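Local atomic coordinates of ALDH21) (Physcomitrella patens subsp. patens, PDB entry 5MZ5), a protein that probably oxidises succinic semialdehyde to succinate with NADP(+) as the hydride acceptor, as a tetrameric member of the aldehyde dehydrogenase family. Residues 406-414 with 433-441. Residues are numbered along the deposited sequence; the frame is centred on the assembly and turned at random.
Sequences IEANARKEE and KECNNTHYG
The carbonyl oxygen of Asn437, at the centre of an inverse gamma turn, is gripped by both terminal nitrogens of Arg411, NH2 at 2.8 Å from Asn437 O and NH1 at 3.1 Å from that same atom. The oxygen lies in the guanidinium plane, a forked end-on grip that ties the short helix 409-412 to the loop following helix 428-435 in the aldehyde dehydrogenase fold. Arg411 NH2 also makes a salt bridge of 2.8 Å to Glu434 OE2, which it meets from above the carboxylate plane, the two planes turned 65° apart. Water 1 joins Arg411 NE to the same carboxylate oxygen, and Asn437 ND2 steadies the other one, Glu434 OE1, at 3.1 Å. Over the centre of one guanidinium face sits Ile406 CD1, which also touches Asn437 ND2. Were Arg411 an alanine, the Asn437 carbonyl would probably lose these two donors and Glu434 its cationic mate, and the Ile406 methyl the flat group beneath it. Farther along, water 2 donates to Lys412 O and bonds Thr438 OG1, itself the acceptor of an ST turn from Tyr440 N. CG of His439 stands between its backbone N and carbonyl carbon (chi1 59°), which puts the imidazole against Tyr440 CE2; NE2 makes a weak bond to Glu413 OE1, while ND1 is held by Asp486. Segment 406-414 ends at Glu414, which binds NADP(+) in this protein and whose OE2 accepts from the backbone N of Gly288; its side chain is about 4 Å from that of Cys320. The Tyr440 hydroxyl reaches the backbone of Glu414: Glu414 N donates to Tyr440 OH at 3.2 Å, with Glu414 CB 3.7 Å from the same oxygen.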
ATOM      1  N   ILE A 406     -36.273  23.037  13.071  1.00 38.41           N
ATOM      2  CA  ILE A 406     -34.937  23.383  12.576  1.00 39.16           C
ATOM      3  C   ILE A 406     -34.384  24.704  13.181  1.00 44.81           C
ATOM      4  O   ILE A 406     -33.176  24.828  13.340  1.00 44.18           O
ATOM      5  CB  ILE A 406     -34.926  23.369  11.004  1.00 42.53           C
ATOM      6  CG1 ILE A 406     -33.495  23.319  10.438  1.00 43.14           C
ATOM      7  CG2 ILE A 406     -35.748  24.515  10.377  1.00 42.73           C
ATOM      8  CD1 ILE A 406     -32.918  21.918  10.252  1.00 51.10           C
ATOM      9  N   GLU A 407     -35.261  25.665  13.517  1.00 44.01           N
ATOM     10  CA  GLU A 407     -34.851  26.957  14.075  1.00 44.42           C
ATOM     11  C   GLU A 407     -34.383  26.859  15.549  1.00 48.31           C
ATOM     12  O   GLU A 407     -33.598  27.713  15.980  1.00 48.97           O
ATOM     13  CB  GLU A 407     -35.930  28.049  13.876  1.00 46.66           C
ATOM     14  CG  GLU A 407     -37.327  27.700  14.383  1.00 62.05           C
ATOM     15  CD  GLU A 407     -38.260  26.957  13.438  1.00 83.82           C
ATOM     16  OE1 GLU A 407     -39.474  26.916  13.741  1.00 92.07           O
ATOM     17  OE2 GLU A 407     -37.792  26.411  12.410  1.00 61.54           O
ATOM     18  N   ALA A 408     -34.829  25.820  16.303  1.00 42.82           N
ATOM     19  CA  ALA A 408     -34.408  25.622  17.703  1.00 41.46           C
ATOM     20  C   ALA A 408     -32.921  25.270  17.813  1.00 43.14           C
ATOM     21  O   ALA A 408     -32.405  24.487  17.001  1.00 41.94           O
ATOM     22  CB  ALA A 408     -35.250  24.549  18.370  1.00 42.27           C
ATOM     23  N   ASN A 409     -32.231  25.867  18.818  1.00 38.01           N
ATOM     24  CA  ASN A 409     -30.803  25.648  19.092  1.00 36.69           C
ATOM     25  C   ASN A 409     -30.464  24.183  19.330  1.00 39.78           C
ATOM     26  O   ASN A 409     -29.388  23.741  18.918  1.00 39.03           O
ATOM     27  CB  ASN A 409     -30.330  26.476  20.275  1.00 33.43           C
ATOM     28  CG  ASN A 409     -30.094  27.920  19.950  1.00 50.70           C
ATOM     29  OD1 ASN A 409     -29.438  28.266  18.966  1.00 45.69           O
ATOM     30  ND2 ASN A 409     -30.591  28.800  20.801  1.00 44.36           N
ATOM     31  N   ALA A 410     -31.388  23.433  19.979  1.00 36.13           N
ATOM     32  CA  ALA A 410     -31.238  22.004  20.266  1.00 35.22           C
ATOM     33  C   ALA A 410     -31.115  21.201  18.958  1.00 38.18           C
ATOM     34  O   ALA A 410     -30.422  20.192  18.944  1.00 37.70           O
ATOM     35  CB  ALA A 410     -32.414  21.503  21.092  1.00 36.17           C
ATOM     36  N   ARG A 411     -31.730  21.682  17.859  1.00 34.25           N
ATOM     37  CA  ARG A 411     -31.671  21.023  16.555  1.00 33.94           C
ATOM     38  C   ARG A 411     -30.486  21.501  15.688  1.00 38.23           C
ATOM     39  O   ARG A 411     -29.803  20.684  15.070  1.00 37.86           O
ATOM     40  CB  ARG A 411     -33.030  21.154  15.819  1.00 31.86           C
ATOM     41  CG  ARG A 411     -33.076  20.626  14.367  1.00 32.28           C
ATOM     42  CD  ARG A 411     -32.607  19.175  14.189  1.00 29.47           C
ATOM     43  NE  ARG A 411     -32.616  18.763  12.780  1.00 35.93           N
ATOM     44  CZ  ARG A 411     -31.644  19.017  11.904  1.00 45.58           C
ATOM     45  NH1 ARG A 411     -30.548  19.656  12.284  1.00 30.00           N
ATOM     46  NH2 ARG A 411     -31.763  18.625  10.644  1.00 33.45           N
ATOM     47  N   LYS A 412     -30.246  22.811  15.660  1.00 35.38           N
ATOM     48  CA  LYS A 412     -29.219  23.477  14.860  1.00 34.66           C
ATOM     49  C   LYS A 412     -27.785  23.278  15.387  1.00 39.56           C
ATOM     50  O   LYS A 412     -26.852  23.109  14.592  1.00 38.72           O
ATOM     51  CB  LYS A 412     -29.589  24.972  14.757  1.00 37.17           C
ATOM     52  CG  LYS A 412     -28.665  25.867  13.929  1.00 51.72           C
ATOM     53  CD  LYS A 412     -29.281  27.258  13.643  1.00 63.84           C
ATOM     54  CE  LYS A 412     -29.840  28.026  14.837  1.00 81.25           C
ATOM     55  NZ  LYS A 412     -28.783  28.482  15.782  1.00 89.85           N
ATOM     56  N   GLU A 413     -27.607  23.320  16.717  1.00 34.92           N
ATOM     57  CA  GLU A 413     -26.284  23.256  17.340  1.00 32.79           C
ATOM     58  C   GLU A 413     -26.022  21.962  18.093  1.00 36.91           C
ATOM     59  O   GLU A 413     -26.951  21.216  18.407  1.00 36.71           O
ATOM     60  CB  GLU A 413     -26.099  24.440  18.326  1.00 33.83           C
ATOM     61  CG  GLU A 413     -26.503  25.814  17.819  1.00 42.11           C
ATOM     62  CD  GLU A 413     -25.720  26.363  16.642  1.00 65.63           C
ATOM     63  OE1 GLU A 413     -24.550  25.961  16.445  1.00 54.86           O
ATOM     64  OE2 GLU A 413     -26.280  27.220  15.922  1.00 73.45           O
ATOM     65  N   GLU A 414     -24.742  21.745  18.436  1.00 32.40           N
ATOM     66  CA  GLU A 414     -24.275  20.634  19.249  1.00 31.84           C
ATOM     67  C   GLU A 414     -24.755  20.904  20.676  1.00 37.06           C
ATOM     68  O   GLU A 414     -24.409  21.933  21.260  1.00 37.29           O
ATOM     69  CB  GLU A 414     -22.735  20.564  19.206  1.00 31.96           C
ATOM     70  CG  GLU A 414     -22.143  19.451  20.069  1.00 32.43           C
ATOM     71  CD  GLU A 414     -20.652  19.263  19.878  1.00 37.68           C
ATOM     72  OE1 GLU A 414     -19.922  20.271  19.973  1.00 38.64           O
ATOM     73  OE2 GLU A 414     -20.208  18.116  19.641  1.00 30.81           O
ATOM     74  N   LYS A 433     -30.969  12.743   3.483  1.00 25.74           N
ATOM     75  CA  LYS A 433     -30.931  14.171   3.210  1.00 26.33           C
ATOM     76  C   LYS A 433     -31.086  14.968   4.536  1.00 31.38           C
ATOM     77  O   LYS A 433     -30.356  15.936   4.761  1.00 31.66           O
ATOM     78  CB  LYS A 433     -32.033  14.547   2.200  1.00 29.33           C
ATOM     79  CG  LYS A 433     -31.949  15.993   1.721  1.00 46.07           C
ATOM     80  CD  LYS A 433     -33.072  16.354   0.759  1.00 53.86           C
ATOM     81  CE  LYS A 433     -32.976  17.802   0.362  1.00 60.72           C
ATOM     82  NZ  LYS A 433     -34.022  18.161  -0.634  1.00 73.28           N
ATOM     83  N   GLU A 434     -31.984  14.517   5.429  1.00 26.46           N
ATOM     84  CA  GLU A 434     -32.184  15.166   6.715  1.00 26.90           C
ATOM     85  C   GLU A 434     -30.998  14.956   7.669  1.00 31.41           C
ATOM     86  O   GLU A 434     -30.677  15.857   8.450  1.00 29.89           O
ATOM     87  CB  GLU A 434     -33.530  14.772   7.353  1.00 28.72           C
ATOM     88  CG  GLU A 434     -33.988  15.718   8.449  1.00 34.45           C
ATOM     89  CD  GLU A 434     -34.000  17.210   8.162  1.00 47.81           C
ATOM     90  OE1 GLU A 434     -34.063  17.611   6.976  1.00 50.53           O
ATOM     91  OE2 GLU A 434     -33.980  17.985   9.143  1.00 37.44           O
ATOM     92  N   CYS A 435     -30.337  13.777   7.592  1.00 29.37           N
ATOM     93  CA  CYS A 435     -29.117  13.480   8.360  1.00 28.52           C
ATOM     94  C   CYS A 435     -28.038  14.498   8.007  1.00 28.56           C
ATOM     95  O   CYS A 435     -27.328  14.970   8.894  1.00 28.15           O
ATOM     96  CB  CYS A 435     -28.635  12.058   8.076  1.00 28.61           C
ATOM     97  SG  CYS A 435     -29.563  10.792   8.959  1.00 33.34           S
ATOM     98  N   ASN A 436     -27.952  14.844   6.707  1.00 24.00           N
ATOM     99  CA  ASN A 436     -27.015  15.796   6.124  1.00 24.46           C
ATOM    100  C   ASN A 436     -27.400  17.239   6.355  1.00 28.86           C
ATOM    101  O   ASN A 436     -26.566  18.110   6.113  1.00 27.41           O
ATOM    102  CB  ASN A 436     -26.845  15.535   4.608  1.00 21.80           C
ATOM    103  CG  ASN A 436     -26.152  14.240   4.301  1.00 33.34           C
ATOM    104  OD1 ASN A 436     -25.414  13.680   5.127  1.00 30.97           O
ATOM    105  ND2 ASN A 436     -26.332  13.765   3.087  1.00 22.75           N
ATOM    106  N   ASN A 437     -28.657  17.498   6.805  1.00 27.64           N
ATOM    107  CA  ASN A 437     -29.196  18.842   7.052  1.00 27.41           C
ATOM    108  C   ASN A 437     -28.662  19.407   8.381  1.00 31.73           C
ATOM    109  O   ASN A 437     -29.398  19.567   9.372  1.00 32.00           O
ATOM    110  CB  ASN A 437     -30.744  18.851   6.958  1.00 26.27           C
ATOM    111  CG  ASN A 437     -31.341  20.234   6.931  1.00 39.57           C
ATOM    112  OD1 ASN A 437     -30.637  21.229   6.763  1.00 31.48           O
ATOM    113  ND2 ASN A 437     -32.657  20.333   7.103  1.00 31.88           N
ATOM    114  N   THR A 438     -27.352  19.693   8.380  1.00 26.53           N
ATOM    115  CA  THR A 438     -26.578  20.168   9.524  1.00 26.63           C
ATOM    116  C   THR A 438     -25.292  20.821   9.022  1.00 30.74           C
ATOM    117  O   THR A 438     -24.850  20.523   7.913  1.00 28.25           O
ATOM    118  CB  THR A 438     -26.281  18.978  10.500  1.00 29.97           C
ATOM    119  OG1 THR A 438     -25.514  19.448  11.608  1.00 26.97           O
ATOM    120  CG2 THR A 438     -25.532  17.812   9.826  1.00 26.40           C
ATOM    121  N   HIS A 439     -24.682  21.674   9.848  1.00 30.17           N
ATOM    122  CA  HIS A 439     -23.420  22.337   9.535  1.00 31.54           C
ATOM    123  C   HIS A 439     -22.229  21.548  10.095  1.00 32.55           C
ATOM    124  O   HIS A 439     -21.075  21.904   9.863  1.00 31.74           O
ATOM    125  CB  HIS A 439     -23.422  23.822   9.940  1.00 34.80           C
ATOM    126  CG  HIS A 439     -23.664  24.105  11.398  1.00 40.70           C
ATOM    127  ND1 HIS A 439     -22.604  24.333  12.285  1.00 43.42           N
ATOM    128  CD2 HIS A 439     -24.830  24.307  12.057  1.00 44.49           C
ATOM    129  CE1 HIS A 439     -23.163  24.649  13.446  1.00 43.55           C
ATOM    130  NE2 HIS A 439     -24.499  24.633  13.365  1.00 44.60           N
ATOM    131  N   TYR A 440     -22.516  20.414  10.754  1.00 27.87           N
ATOM    132  CA  TYR A 440     -21.506  19.477  11.265  1.00 26.09           C
ATOM    133  C   TYR A 440     -21.413  18.289  10.288  1.00 28.59           C
ATOM    134  O   TYR A 440     -22.224  18.189   9.366  1.00 26.91           O
ATOM    135  CB  TYR A 440     -21.884  19.005  12.672  1.00 28.05           C
ATOM    136  CG  TYR A 440     -22.060  20.115  13.690  1.00 31.24           C
ATOM    137  CD1 TYR A 440     -20.970  20.628  14.392  1.00 32.95           C
ATOM    138  CD2 TYR A 440     -23.320  20.640  13.966  1.00 33.19           C
ATOM    139  CE1 TYR A 440     -21.135  21.633  15.352  1.00 32.29           C
ATOM    140  CE2 TYR A 440     -23.500  21.628  14.934  1.00 34.53           C
ATOM    141  CZ  TYR A 440     -22.403  22.126  15.623  1.00 41.93           C
ATOM    142  OH  TYR A 440     -22.589  23.122  16.562  1.00 41.74           O
ATOM    143  N   GLY A 441     -20.424  17.415  10.474  1.00 26.39           N
ATOM    144  CA  GLY A 441     -20.244  16.248   9.615  1.00 26.37           C
ATOM    145  C   GLY A 441     -19.225  15.269  10.140  1.00 30.44           C
ATOM    146  O   GLY A 441     -18.314  14.876   9.418  1.00 29.62           O
TER
HETATM  147  O   HOH W   1     -34.809  17.004  11.440  1.00 33.00           O
HETATM  148  O   HOH W   2     -26.789  21.687  12.392  1.00 42.05           O